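Local coordinates for protein transcriptional regulator ComR (Streptococcus vestibularis F0396, PDB 6HU8) that acts as a competence regulator of the RNPP family, responding to a signalling peptide and probably binding DNA through its helix-turn-helix domain, at residues A[83-88]-A[121-126]; A[79-84]-A[104-109]; A[158-163]-A[203-208]. All blocks are in the same frame, centred on the assembly; numbering follows the deposited sequence.

Interaction 1: A[83-88]-A[121-126]; sequences NRLIKF and LTLDIL
Leu-85, near the C-terminal end of helix 76-87, faces Leu-123 and Leu-126 of helix 117-131 from a fair distance: its CA lies 9.5 Å from the CA of Leu-126, so the backbones stay well apart and long side chains must fill the gap. One methyl does the touching on the first helix. Leu-85 swings CG away from its own backbone N (chi1 160°), which carries CD2 out toward the other helix. There CD2 sits 3.7 Å from Leu-126 CD1, the two side chains reaching for each other tip to tip. The same CD2 is 4.0 Å from Leu-123 CD2, where the leucines run at a slant to one another. Leu-123 and Leu-126 are three residues apart, so they present their methyls one turn apart and the Leu-85 methyl fits against both. Leu-85 CD1 turns to Ile-104 of helix 94-111, which also packs on Leu-126 and so roofs the cluster. Next in the sequence after Leu-85, Ile-86 leans on Thr-160 and Leu-164 of helix 160-173. Helices 76-87, 94-111 and 117-131, meeting at the leucines, belong to the tetratricopeptide-type region of ComR, where antiparallel helices stack into a solenoid. No hydrogen bond or ion pair crosses between 83-88 and 121-126, so what holds the two segments together directly is apolar burial, governed by the shape and reach of the three leucines.

Interaction 2: A[79-84]-A[104-109]; sequences YEMKNR and IEDVYN
Glu-119 OE1, by a salt bridge, and Asn-161 OD1, by a hydrogen bond, grip Lys-82 NZ, so that lysine runs off elsewhere while its neighbour Met-81 faces helix 94-111 and meets Val-107. The CA atoms of Met-81 and Val-107 are 6.8 Å apart, a close approach for two helices. Met-81 first extends, then bends at its last torsion (chi3 66°), and the bend folds the thioether end back over the valine. Val-107 CG2 therefore lies in the crook of the chain, 3.6 Å from Met-81 CE and 3.8 Å from Met-81 CB. The methionine and valine pass side by side, pointing opposite ways. At the border, Met-81 CE comes within 4.1 Å of Asp-106 OD2, the methionine lying square across the aspartate side chain; the other oxygen, OD1, takes a hydrogen bond from Gln-110 in the next turn. Met-81 also touches Gln-110 and Phe-111, and Val-107 leans on Tyr-78. Helix 76-87 thus packs on helix 94-111 within the tetratricopeptide region, while Ile-104 and Tyr-108 reach from helix 94-111 to helix 117-131, the next in the chain.

Interaction 3: A[158-163]-A[203-208]; sequences FSTNDL and NIALFN
Leu-163 lies directly on Ala-205 and Leu-206. Its CB is 4.0 Å from Ala-205 CB, and its CD1 passes on to Leu-206, stopping 3.7 Å from that residue's CB and 3.6 Å from its backbone N. With CG beside the leucine's own backbone N (chi1 -70°), CD1 is laid against the backbone of helix 200-219, and the two leucine side chains meet at a slant. Thr-160, one turn earlier, adds its methyl, CG2 coming to 4.2 Å from Ala-205 CB. Helices 160-173 and 200-219 lie in the tetratricopeptide region, where helices stack into a superhelix, and the alanine here permits their close approach: the CA atoms of Leu-163 and Ala-205 are 6.1 Å apart. What sets the start of helix 160-173 is a capping box. Ser-159 N donates almost straight (174°) to Asp-162 OD2, which it meets from above the carboxylate plane, and Asp-162 N returns a bond to Ser-159 OG at 3.1 Å. The other carboxylate oxygen, OD1, is salt-bridged to Lys-155. Just before the cap, Phe-158 O is bonded to Tyr-202 OH, and the Phe-158 side chain touches Val-191, on which Leu-206 also packs.

Interactions 1 and 2 use the same side of helix 76-87, one turn apart, Met-81 meeting helix 94-111 and Leu-85 helix 117-131, and Leu-85 CD1 lies 3.5 Å from Ile-104 CG1 where they join. Interactions 1 and 3 are buried, interaction 2 only partly, with a carboxylate at its margin. All three cross by apolar contact, yet they differ in reach: leucine methyls span a wide gap in interaction 1, a methionine is bent against one valine methyl in interaction 2, and an alanine permits close backbones in interaction 3. Polar ties join the sites: Asn-161 of 158-163 holds the lysine of interaction 2 and is also weakly hydrogen-bonded to Thr-122 of interaction 1.

Interaction 1: A[83-88]-A[121-126]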
ATOM      1  N   ASN A  83       9.893  -8.226   4.128  1.00 42.88           N
ATOM      2  CA  ASN A  83      10.766  -7.059   4.071  1.00 47.28           C
ATOM      3  C   ASN A  83      11.593  -7.044   2.784  1.00 46.06           C
ATOM      4  O   ASN A  83      11.641  -6.031   2.094  1.00 48.44           O
ATOM      5  CB  ASN A  83      11.682  -7.012   5.303  1.00 54.33           C
ATOM      6  CG  ASN A  83      12.477  -5.711   5.402  1.00 53.41           C
ATOM      7  OD1 ASN A  83      11.906  -4.635   5.564  1.00 49.61           O
ATOM      8  ND2 ASN A  83      13.803  -5.812   5.327  1.00 53.45           N
ATOM      9  N   ARG A  84      12.226  -8.168   2.451  1.00 47.56           N
ATOM     10  CA  ARG A  84      13.012  -8.251   1.216  1.00 50.47           C
ATOM     11  C   ARG A  84      12.151  -7.984  -0.019  1.00 49.75           C
ATOM     12  O   ARG A  84      12.557  -7.238  -0.919  1.00 51.20           O
ATOM     13  CB  ARG A  84      13.689  -9.620   1.092  1.00 51.23           C
ATOM     14  CG  ARG A  84      14.914  -9.790   1.981  1.00 55.85           C
ATOM     15  CD  ARG A  84      15.512 -11.187   1.852  1.00 54.03           C
ATOM     16  NE  ARG A  84      15.923 -11.710   3.153  1.00 57.62           N
ATOM     17  CZ  ARG A  84      15.480 -12.852   3.668  1.00 57.60           C
ATOM     18  NH1 ARG A  84      15.890 -13.256   4.868  1.00 62.24           N
ATOM     19  NH2 ARG A  84      14.621 -13.595   2.983  1.00 59.96           N
ATOM     20  N   LEU A  85      10.964  -8.591  -0.044  1.00 47.00           N
ATOM     21  CA  LEU A  85       9.985  -8.420  -1.125  1.00 48.44           C
ATOM     22  C   LEU A  85       9.594  -6.958  -1.381  1.00 46.81           C
ATOM     23  O   LEU A  85       9.624  -6.487  -2.517  1.00 50.99           O
ATOM     24  CB  LEU A  85       8.716  -9.243  -0.811  1.00 46.34           C
ATOM     25  CG  LEU A  85       7.429  -8.846  -1.547  1.00 47.65           C
ATOM     26  CD1 LEU A  85       7.593  -9.028  -3.042  1.00 52.88           C
ATOM     27  CD2 LEU A  85       6.193  -9.621  -1.051  1.00 46.52           C
ATOM     28  N   ILE A  86       9.209  -6.253  -0.324  1.00 45.72           N
ATOM     29  CA  ILE A  86       8.724  -4.882  -0.435  1.00 43.78           C
ATOM     30  C   ILE A  86       9.834  -3.915  -0.838  1.00 46.12           C
ATOM     31  O   ILE A  86       9.581  -2.919  -1.518  1.00 50.15           O
ATOM     32  CB  ILE A  86       8.086  -4.425   0.892  1.00 41.30           C
ATOM     33  CG1 ILE A  86       6.878  -5.310   1.221  1.00 45.55           C
ATOM     34  CG2 ILE A  86       7.675  -2.948   0.835  1.00 39.60           C
ATOM     35  CD1 ILE A  86       6.014  -4.783   2.329  1.00 48.34           C
ATOM     36  N   LYS A  87      11.061  -4.235  -0.425  1.00 48.62           N
ATOM     37  CA  LYS A  87      12.254  -3.423  -0.699  1.00 53.43           C
ATOM     38  C   LYS A  87      12.745  -3.568  -2.145  1.00 58.21           C
ATOM     39  O   LYS A  87      13.511  -2.740  -2.639  1.00 63.98           O
ATOM     40  CB  LYS A  87      13.387  -3.806   0.265  1.00 48.65           C
ATOM     41  CG  LYS A  87      13.420  -2.980   1.534  1.00 49.37           C
ATOM     42  CD  LYS A  87      14.179  -3.687   2.654  1.00 53.41           C
ATOM     43  CE  LYS A  87      15.627  -3.960   2.300  1.00 55.14           C
ATOM     44  NZ  LYS A  87      16.323  -4.508   3.496  1.00 54.83           N
ATOM     45  N   PHE A  88      12.300  -4.633  -2.805  1.00 57.22           N
ATOM     46  CA  PHE A  88      12.717  -4.987  -4.161  1.00 57.79           C
ATOM     47  C   PHE A  88      12.092  -4.059  -5.224  1.00 60.06           C
ATOM     48  O   PHE A  88      10.879  -4.106  -5.455  1.00 56.20           O
ATOM     49  CB  PHE A  88      12.328  -6.451  -4.414  1.00 59.75           C
ATOM     50  CG  PHE A  88      12.997  -7.080  -5.602  1.00 62.85           C
ATOM     51  CD1 PHE A  88      12.566  -6.806  -6.890  1.00 61.63           C
ATOM     52  CD2 PHE A  88      14.034  -7.982  -5.425  1.00 66.63           C
ATOM     53  CE1 PHE A  88      13.177  -7.396  -7.982  1.00 63.81           C
ATOM     54  CE2 PHE A  88      14.647  -8.579  -6.513  1.00 69.29           C
ATOM     55  CZ  PHE A  88      14.217  -8.282  -7.795  1.00 68.21           C
ATOM     56  N   LEU A 121      -3.907  -9.991   2.240  1.00 35.68           N
ATOM     57  CA  LEU A 121      -4.312  -8.933   1.296  1.00 35.14           C
ATOM     58  C   LEU A 121      -3.099  -8.184   0.749  1.00 36.27           C
ATOM     59  O   LEU A 121      -3.053  -7.824  -0.432  1.00 39.54           O
ATOM     60  CB  LEU A 121      -5.264  -7.931   1.948  1.00 37.37           C
ATOM     61  CG  LEU A 121      -5.617  -6.748   1.016  1.00 37.19           C
ATOM     62  CD1 LEU A 121      -6.518  -7.228  -0.117  1.00 35.63           C
ATOM     63  CD2 LEU A 121      -6.273  -5.601   1.777  1.00 34.86           C
ATOM     64  N   THR A 122      -2.112  -7.941   1.608  1.00 37.24           N
ATOM     65  CA  THR A 122      -0.889  -7.282   1.167  1.00 36.51           C
ATOM     66  C   THR A 122      -0.264  -8.042   0.003  1.00 41.16           C
ATOM     67  O   THR A 122       0.202  -7.433  -0.974  1.00 41.43           O
ATOM     68  CB  THR A 122       0.133  -7.144   2.321  1.00 41.57           C
ATOM     69  OG1 THR A 122      -0.221  -6.006   3.124  1.00 42.94           O
ATOM     70  CG2 THR A 122       1.533  -6.930   1.775  1.00 46.91           C
ATOM     71  N   LEU A 123      -0.273  -9.370   0.091  1.00 36.46           N
ATOM     72  CA  LEU A 123       0.302 -10.185  -0.971  1.00 38.70           C
ATOM     73  C   LEU A 123      -0.535 -10.071  -2.247  1.00 39.37           C
ATOM     74  O   LEU A 123       0.006  -9.921  -3.337  1.00 38.98           O
ATOM     75  CB  LEU A 123       0.421 -11.639  -0.524  1.00 38.86           C
ATOM     76  CG  LEU A 123       1.396 -11.857   0.643  1.00 36.84           C
ATOM     77  CD1 LEU A 123       1.488 -13.332   1.050  1.00 35.46           C
ATOM     78  CD2 LEU A 123       2.776 -11.299   0.307  1.00 42.20           C
ATOM     79  N   ASP A 124      -1.856 -10.140  -2.098  1.00 37.98           N
ATOM     80  CA  ASP A 124      -2.759  -9.990  -3.232  1.00 38.99           C
ATOM     81  C   ASP A 124      -2.584  -8.631  -3.930  1.00 42.87           C
ATOM     82  O   ASP A 124      -2.593  -8.565  -5.159  1.00 45.46           O
ATOM     83  CB  ASP A 124      -4.211 -10.151  -2.780  1.00 40.44           C
ATOM     84  CG  ASP A 124      -4.614 -11.607  -2.594  1.00 43.32           C
ATOM     85  OD1 ASP A 124      -4.061 -12.489  -3.288  1.00 42.72           O
ATOM     86  OD2 ASP A 124      -5.504 -11.862  -1.761  1.00 50.01           O
ATOM     87  N   ILE A 125      -2.447  -7.559  -3.145  1.00 40.76           N
ATOM     88  CA  ILE A 125      -2.308  -6.208  -3.698  1.00 41.70           C
ATOM     89  C   ILE A 125      -1.042  -6.061  -4.537  1.00 42.59           C
ATOM     90  O   ILE A 125      -1.096  -5.602  -5.674  1.00 46.21           O
ATOM     91  CB  ILE A 125      -2.277  -5.126  -2.593  1.00 41.75           C
ATOM     92  CG1 ILE A 125      -3.656  -4.945  -1.970  1.00 34.69           C
ATOM     93  CG2 ILE A 125      -1.773  -3.781  -3.151  1.00 39.66           C
ATOM     94  CD1 ILE A 125      -3.650  -4.000  -0.776  1.00 37.46           C
ATOM     95  N   LEU A 126       0.098  -6.429  -3.965  1.00 44.93           N
ATOM     96  CA  LEU A 126       1.356  -6.411  -4.692  1.00 46.53           C
ATOM     97  C   LEU A 126       1.249  -7.201  -5.987  1.00 49.90           C
ATOM     98  O   LEU A 126       1.712  -6.758  -7.041  1.00 47.73           O
ATOM     99  CB  LEU A 126       2.483  -6.985  -3.827  1.00 44.46           C
ATOM    100  CG  LEU A 126       2.889  -6.129  -2.632  1.00 45.35           C
ATOM    101  CD1 LEU A 126       3.787  -6.921  -1.702  1.00 44.37           C
ATOM    102  CD2 LEU A 126       3.591  -4.871  -3.120  1.00 46.32           C
TER

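Interaction 2: A[79-84]-A[104-109]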
ATOM      1  N   TYR A  79       8.476 -12.241   8.122  1.00 42.76           N
ATOM      2  CA  TYR A  79       8.737 -10.815   8.101  1.00 44.43           C
ATOM      3  C   TYR A  79      10.004 -10.493   7.328  1.00 44.54           C
ATOM      4  O   TYR A  79      10.062  -9.483   6.659  1.00 43.99           O
ATOM      5  CB  TYR A  79       8.821 -10.261   9.522  1.00 46.33           C
ATOM      6  CG  TYR A  79       7.489 -10.277  10.214  1.00 45.59           C
ATOM      7  CD1 TYR A  79       6.459  -9.453   9.779  1.00 50.25           C
ATOM      8  CD2 TYR A  79       7.247 -11.131  11.287  1.00 47.28           C
ATOM      9  CE1 TYR A  79       5.234  -9.464  10.397  1.00 47.96           C
ATOM     10  CE2 TYR A  79       6.021 -11.150  11.914  1.00 48.68           C
ATOM     11  CZ  TYR A  79       5.016 -10.314  11.463  1.00 53.74           C
ATOM     12  OH  TYR A  79       3.789 -10.324  12.079  1.00 52.82           O
ATOM     13  N   GLU A  80      11.011 -11.358   7.401  1.00 47.03           N
ATOM     14  CA  GLU A  80      12.250 -11.114   6.665  1.00 46.34           C
ATOM     15  C   GLU A  80      12.006 -11.168   5.166  1.00 45.38           C
ATOM     16  O   GLU A  80      12.511 -10.331   4.417  1.00 44.78           O
ATOM     17  CB  GLU A  80      13.329 -12.135   7.050  1.00 47.82           C
ATOM     18  CG  GLU A  80      13.800 -12.028   8.489  1.00 53.08           C
ATOM     19  CD  GLU A  80      14.605 -13.249   8.934  1.00 59.16           C
ATOM     20  OE1 GLU A  80      15.197 -13.925   8.060  1.00 61.70           O
ATOM     21  OE2 GLU A  80      14.625 -13.541  10.151  1.00 54.61           O
ATOM     22  N   MET A  81      11.225 -12.154   4.732  1.00 42.46           N
ATOM     23  CA  MET A  81      10.929 -12.304   3.310  1.00 45.65           C
ATOM     24  C   MET A  81       9.977 -11.221   2.810  1.00 48.16           C
ATOM     25  O   MET A  81      10.115 -10.743   1.679  1.00 48.37           O
ATOM     26  CB  MET A  81      10.344 -13.682   3.027  1.00 48.45           C
ATOM     27  CG  MET A  81      11.317 -14.810   3.306  1.00 48.10           C
ATOM     28  SD  MET A  81      10.582 -16.429   3.042  1.00 56.41           S
ATOM     29  CE  MET A  81      10.293 -16.396   1.277  1.00 49.51           C
ATOM     30  N   LYS A  82       9.019 -10.829   3.647  1.00 43.57           N
ATOM     31  CA  LYS A  82       8.152  -9.697   3.320  1.00 44.30           C
ATOM     32  C   LYS A  82       8.980  -8.430   3.187  1.00 45.37           C
ATOM     33  O   LYS A  82       8.805  -7.652   2.238  1.00 42.48           O
ATOM     34  CB  LYS A  82       7.057  -9.504   4.375  1.00 44.20           C
ATOM     35  CG  LYS A  82       6.087  -8.345   4.085  1.00 40.53           C
ATOM     36  CD  LYS A  82       5.083  -8.145   5.253  1.00 42.00           C
ATOM     37  CE  LYS A  82       4.124  -6.963   5.020  1.00 47.38           C
ATOM     38  NZ  LYS A  82       3.243  -6.687   6.214  1.00 40.72           N
ATOM     39  N   ASN A  83       9.893  -8.226   4.128  1.00 42.88           N
ATOM     40  CA  ASN A  83      10.766  -7.059   4.071  1.00 47.28           C
ATOM     41  C   ASN A  83      11.593  -7.044   2.784  1.00 46.06           C
ATOM     42  O   ASN A  83      11.641  -6.031   2.094  1.00 48.44           O
ATOM     43  CB  ASN A  83      11.682  -7.012   5.303  1.00 54.33           C
ATOM     44  CG  ASN A  83      12.477  -5.711   5.402  1.00 53.41           C
ATOM     45  OD1 ASN A  83      11.906  -4.635   5.564  1.00 49.61           O
ATOM     46  ND2 ASN A  83      13.803  -5.812   5.327  1.00 53.45           N
ATOM     47  N   ARG A  84      12.226  -8.168   2.451  1.00 47.56           N
ATOM     48  CA  ARG A  84      13.012  -8.251   1.216  1.00 50.47           C
ATOM     49  C   ARG A  84      12.151  -7.984  -0.019  1.00 49.75           C
ATOM     50  O   ARG A  84      12.557  -7.238  -0.919  1.00 51.20           O
ATOM     51  CB  ARG A  84      13.689  -9.620   1.092  1.00 51.23           C
ATOM     52  CG  ARG A  84      14.914  -9.790   1.981  1.00 55.85           C
ATOM     53  CD  ARG A  84      15.512 -11.187   1.852  1.00 54.03           C
ATOM     54  NE  ARG A  84      15.923 -11.710   3.153  1.00 57.62           N
ATOM     55  CZ  ARG A  84      15.480 -12.852   3.668  1.00 57.60           C
ATOM     56  NH1 ARG A  84      15.890 -13.256   4.868  1.00 62.24           N
ATOM     57  NH2 ARG A  84      14.621 -13.595   2.983  1.00 59.96           N
ATOM     58  N   ILE A 104       6.694 -13.190  -4.194  1.00 48.76           N
ATOM     59  CA  ILE A 104       5.358 -13.171  -3.623  1.00 48.99           C
ATOM     60  C   ILE A 104       4.785 -14.567  -3.574  1.00 44.76           C
ATOM     61  O   ILE A 104       4.265 -14.995  -2.553  1.00 46.44           O
ATOM     62  CB  ILE A 104       4.410 -12.263  -4.437  1.00 47.54           C
ATOM     63  CG1 ILE A 104       4.889 -10.813  -4.371  1.00 43.06           C
ATOM     64  CG2 ILE A 104       2.945 -12.395  -3.941  1.00 40.32           C
ATOM     65  CD1 ILE A 104       4.368  -9.960  -5.489  1.00 42.82           C
ATOM     66  N   GLU A 105       4.876 -15.271  -4.697  1.00 48.79           N
ATOM     67  CA  GLU A 105       4.384 -16.639  -4.783  1.00 47.69           C
ATOM     68  C   GLU A 105       5.041 -17.532  -3.744  1.00 48.71           C
ATOM     69  O   GLU A 105       4.387 -18.365  -3.095  1.00 44.93           O
ATOM     70  CB  GLU A 105       4.625 -17.194  -6.183  1.00 51.05           C
ATOM     71  CG  GLU A 105       4.300 -18.663  -6.331  1.00 52.75           C
ATOM     72  CD  GLU A 105       4.383 -19.116  -7.777  1.00 62.97           C
ATOM     73  OE1 GLU A 105       3.829 -18.413  -8.650  1.00 64.06           O
ATOM     74  OE2 GLU A 105       5.008 -20.164  -8.041  1.00 63.67           O
ATOM     75  N   ASP A 106       6.343 -17.325  -3.579  1.00 46.11           N
ATOM     76  CA  ASP A 106       7.154 -18.099  -2.658  1.00 50.66           C
ATOM     77  C   ASP A 106       6.691 -17.883  -1.209  1.00 48.42           C
ATOM     78  O   ASP A 106       6.421 -18.838  -0.476  1.00 47.03           O
ATOM     79  CB  ASP A 106       8.626 -17.707  -2.839  1.00 51.13           C
ATOM     80  CG  ASP A 106       9.579 -18.695  -2.208  1.00 58.69           C
ATOM     81  OD1 ASP A 106       9.113 -19.749  -1.720  1.00 59.82           O
ATOM     82  OD2 ASP A 106      10.801 -18.413  -2.209  1.00 61.61           O
ATOM     83  N   VAL A 107       6.598 -16.616  -0.813  1.00 46.97           N
ATOM     84  CA  VAL A 107       6.153 -16.255   0.528  1.00 47.27           C
ATOM     85  C   VAL A 107       4.754 -16.789   0.807  1.00 43.63           C
ATOM     86  O   VAL A 107       4.502 -17.336   1.877  1.00 44.36           O
ATOM     87  CB  VAL A 107       6.143 -14.730   0.736  1.00 50.46           C
ATOM     88  CG1 VAL A 107       5.588 -14.394   2.109  1.00 49.03           C
ATOM     89  CG2 VAL A 107       7.546 -14.146   0.560  1.00 50.62           C
ATOM     90  N   TYR A 108       3.848 -16.631  -0.155  1.00 42.96           N
ATOM     91  CA  TYR A 108       2.491 -17.127   0.016  1.00 42.53           C
ATOM     92  C   TYR A 108       2.513 -18.642   0.246  1.00 46.56           C
ATOM     93  O   TYR A 108       1.917 -19.137   1.188  1.00 43.48           O
ATOM     94  CB  TYR A 108       1.608 -16.779  -1.188  1.00 42.58           C
ATOM     95  CG  TYR A 108       0.209 -17.376  -1.106  1.00 44.83           C
ATOM     96  CD1 TYR A 108      -0.835 -16.693  -0.485  1.00 40.27           C
ATOM     97  CD2 TYR A 108      -0.064 -18.619  -1.655  1.00 47.18           C
ATOM     98  CE1 TYR A 108      -2.108 -17.234  -0.423  1.00 43.02           C
ATOM     99  CE2 TYR A 108      -1.315 -19.169  -1.589  1.00 45.00           C
ATOM    100  CZ  TYR A 108      -2.337 -18.479  -0.973  1.00 47.57           C
ATOM    101  OH  TYR A 108      -3.581 -19.054  -0.919  1.00 43.50           O
ATOM    102  N   ASN A 109       3.226 -19.370  -0.605  1.00 48.46           N
ATOM    103  CA  ASN A 109       3.302 -20.822  -0.478  1.00 46.53           C
ATOM    104  C   ASN A 109       3.857 -21.283   0.866  1.00 46.57           C
ATOM    105  O   ASN A 109       3.423 -22.302   1.414  1.00 47.62           O
ATOM    106  CB  ASN A 109       4.151 -21.392  -1.609  1.00 46.78           C
ATOM    107  CG  ASN A 109       3.431 -21.363  -2.936  1.00 51.44           C
ATOM    108  OD1 ASN A 109       2.198 -21.449  -2.992  1.00 50.26           O
ATOM    109  ND2 ASN A 109       4.192 -21.254  -4.018  1.00 48.90           N
TER

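Interaction 3: A[158-163]-A[203-208]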
ATOM      1  N   PHE A 158      -0.070   5.744   9.423  1.00 45.68           N
ATOM      2  CA  PHE A 158      -0.174   4.598   8.511  1.00 41.75           C
ATOM      3  C   PHE A 158       0.974   3.618   8.712  1.00 43.40           C
ATOM      4  O   PHE A 158       2.116   4.037   8.821  1.00 41.36           O
ATOM      5  CB  PHE A 158      -0.155   5.060   7.040  1.00 42.00           C
ATOM      6  CG  PHE A 158      -1.331   5.914   6.632  1.00 42.89           C
ATOM      7  CD1 PHE A 158      -2.600   5.650   7.111  1.00 43.66           C
ATOM      8  CD2 PHE A 158      -1.153   6.976   5.757  1.00 43.15           C
ATOM      9  CE1 PHE A 158      -3.677   6.430   6.734  1.00 43.05           C
ATOM     10  CE2 PHE A 158      -2.229   7.762   5.366  1.00 45.33           C
ATOM     11  CZ  PHE A 158      -3.495   7.485   5.857  1.00 42.80           C
ATOM     12  N   SER A 159       0.663   2.326   8.732  1.00 37.18           N
ATOM     13  CA  SER A 159       1.665   1.273   8.713  1.00 40.32           C
ATOM     14  C   SER A 159       2.037   0.935   7.276  1.00 41.44           C
ATOM     15  O   SER A 159       1.430   1.442   6.331  1.00 36.39           O
ATOM     16  CB  SER A 159       1.137   0.015   9.403  1.00 40.91           C
ATOM     17  OG  SER A 159      -0.010  -0.480   8.705  1.00 40.31           O
ATOM     18  N   THR A 160       2.992   0.029   7.112  1.00 37.42           N
ATOM     19  CA  THR A 160       3.354  -0.425   5.778  1.00 41.38           C
ATOM     20  C   THR A 160       2.158  -1.089   5.117  1.00 38.49           C
ATOM     21  O   THR A 160       1.843  -0.761   3.968  1.00 38.93           O
ATOM     22  CB  THR A 160       4.550  -1.392   5.795  1.00 39.50           C
ATOM     23  OG1 THR A 160       5.656  -0.753   6.429  1.00 41.49           O
ATOM     24  CG2 THR A 160       4.955  -1.755   4.371  1.00 42.36           C
ATOM     25  N   ASN A 161       1.460  -1.982   5.830  1.00 37.93           N
ATOM     26  CA  ASN A 161       0.251  -2.579   5.257  1.00 36.46           C
ATOM     27  C   ASN A 161      -0.778  -1.510   4.878  1.00 35.38           C
ATOM     28  O   ASN A 161      -1.413  -1.607   3.822  1.00 35.87           O
ATOM     29  CB  ASN A 161      -0.414  -3.596   6.212  1.00 38.46           C
ATOM     30  CG  ASN A 161       0.386  -4.869   6.361  1.00 38.69           C
ATOM     31  OD1 ASN A 161       1.278  -5.159   5.559  1.00 39.82           O
ATOM     32  ND2 ASN A 161       0.065  -5.646   7.388  1.00 37.50           N
ATOM     33  N   ASP A 162      -0.955  -0.507   5.737  1.00 32.58           N
ATOM     34  CA  ASP A 162      -1.875   0.600   5.425  1.00 38.05           C
ATOM     35  C   ASP A 162      -1.487   1.293   4.114  1.00 38.60           C
ATOM     36  O   ASP A 162      -2.344   1.589   3.263  1.00 36.84           O
ATOM     37  CB  ASP A 162      -1.889   1.650   6.541  1.00 37.94           C
ATOM     38  CG  ASP A 162      -2.489   1.138   7.831  1.00 41.51           C
ATOM     39  OD1 ASP A 162      -3.261   0.153   7.793  1.00 40.67           O
ATOM     40  OD2 ASP A 162      -2.185   1.742   8.886  1.00 41.34           O
ATOM     41  N   LEU A 163      -0.187   1.561   3.968  1.00 36.62           N
ATOM     42  CA  LEU A 163       0.340   2.217   2.772  1.00 38.01           C
ATOM     43  C   LEU A 163       0.073   1.386   1.535  1.00 37.07           C
ATOM     44  O   LEU A 163      -0.169   1.934   0.460  1.00 36.74           O
ATOM     45  CB  LEU A 163       1.841   2.480   2.905  1.00 37.36           C
ATOM     46  CG  LEU A 163       2.229   3.562   3.915  1.00 38.47           C
ATOM     47  CD1 LEU A 163       3.721   3.765   3.870  1.00 39.65           C
ATOM     48  CD2 LEU A 163       1.511   4.872   3.642  1.00 43.02           C
ATOM     49  N   ASN A 203       9.582   3.194   3.597  1.00 41.86           N
ATOM     50  CA  ASN A 203       9.808   4.343   2.735  1.00 40.60           C
ATOM     51  C   ASN A 203       9.568   4.003   1.272  1.00 41.45           C
ATOM     52  O   ASN A 203       9.150   4.862   0.504  1.00 41.81           O
ATOM     53  CB  ASN A 203      11.215   4.890   2.927  1.00 41.36           C
ATOM     54  CG  ASN A 203      11.397   5.532   4.278  1.00 45.75           C
ATOM     55  OD1 ASN A 203      10.422   5.828   4.967  1.00 49.77           O
ATOM     56  ND2 ASN A 203      12.641   5.747   4.672  1.00 48.51           N
ATOM     57  N   ILE A 204       9.810   2.757   0.878  1.00 38.55           N
ATOM     58  CA  ILE A 204       9.516   2.377  -0.501  1.00 41.66           C
ATOM     59  C   ILE A 204       7.998   2.364  -0.744  1.00 42.40           C
ATOM     60  O   ILE A 204       7.531   2.839  -1.778  1.00 39.50           O
ATOM     61  CB  ILE A 204      10.129   1.023  -0.853  1.00 43.21           C
ATOM     62  CG1 ILE A 204      11.650   1.185  -0.953  1.00 49.80           C
ATOM     63  CG2 ILE A 204       9.617   0.538  -2.177  1.00 42.71           C
ATOM     64  CD1 ILE A 204      12.383  -0.007  -1.533  1.00 52.42           C
ATOM     65  N   ALA A 205       7.230   1.832   0.208  1.00 37.93           N
ATOM     66  CA  ALA A 205       5.778   1.835   0.076  1.00 38.91           C
ATOM     67  C   ALA A 205       5.277   3.264   0.082  1.00 38.08           C
ATOM     68  O   ALA A 205       4.401   3.625  -0.701  1.00 36.78           O
ATOM     69  CB  ALA A 205       5.112   1.015   1.199  1.00 31.52           C
ATOM     70  N   LEU A 206       5.829   4.085   0.963  1.00 36.47           N
ATOM     71  CA  LEU A 206       5.413   5.485   1.028  1.00 38.46           C
ATOM     72  C   LEU A 206       5.805   6.235  -0.250  1.00 42.71           C
ATOM     73  O   LEU A 206       5.028   7.050  -0.791  1.00 36.38           O
ATOM     74  CB  LEU A 206       6.024   6.157   2.262  1.00 38.40           C
ATOM     75  CG  LEU A 206       5.789   7.659   2.425  1.00 43.68           C
ATOM     76  CD1 LEU A 206       4.321   7.957   2.697  1.00 44.53           C
ATOM     77  CD2 LEU A 206       6.693   8.254   3.509  1.00 44.46           C
ATOM     78  N   PHE A 207       7.008   5.951  -0.744  1.00 39.12           N
ATOM     79  CA  PHE A 207       7.468   6.588  -1.965  1.00 38.81           C
ATOM     80  C   PHE A 207       6.533   6.243  -3.131  1.00 38.89           C
ATOM     81  O   PHE A 207       6.154   7.114  -3.915  1.00 41.96           O
ATOM     82  CB  PHE A 207       8.903   6.168  -2.293  1.00 41.37           C
ATOM     83  CG  PHE A 207       9.446   6.822  -3.525  1.00 36.61           C
ATOM     84  CD1 PHE A 207      10.022   8.076  -3.451  1.00 39.50           C
ATOM     85  CD2 PHE A 207       9.358   6.195  -4.758  1.00 37.53           C
ATOM     86  CE1 PHE A 207      10.517   8.702  -4.596  1.00 42.44           C
ATOM     87  CE2 PHE A 207       9.836   6.807  -5.903  1.00 38.55           C
ATOM     88  CZ  PHE A 207      10.412   8.066  -5.826  1.00 43.18           C
ATOM     89  N   ASN A 208       6.156   4.973  -3.240  1.00 38.13           N
ATOM     90  CA  ASN A 208       5.304   4.535  -4.339  1.00 39.84           C
ATOM     91  C   ASN A 208       3.886   5.117  -4.247  1.00 40.49           C
ATOM     92  O   ASN A 208       3.249   5.393  -5.265  1.00 38.27           O
ATOM     93  CB  ASN A 208       5.258   3.005  -4.376  1.00 39.49           C
ATOM     94  CG  ASN A 208       6.524   2.409  -4.952  1.00 44.49           C
ATOM     95  OD1 ASN A 208       7.180   3.034  -5.787  1.00 45.54           O
ATOM     96  ND2 ASN A 208       6.882   1.204  -4.513  1.00 42.42           N
TER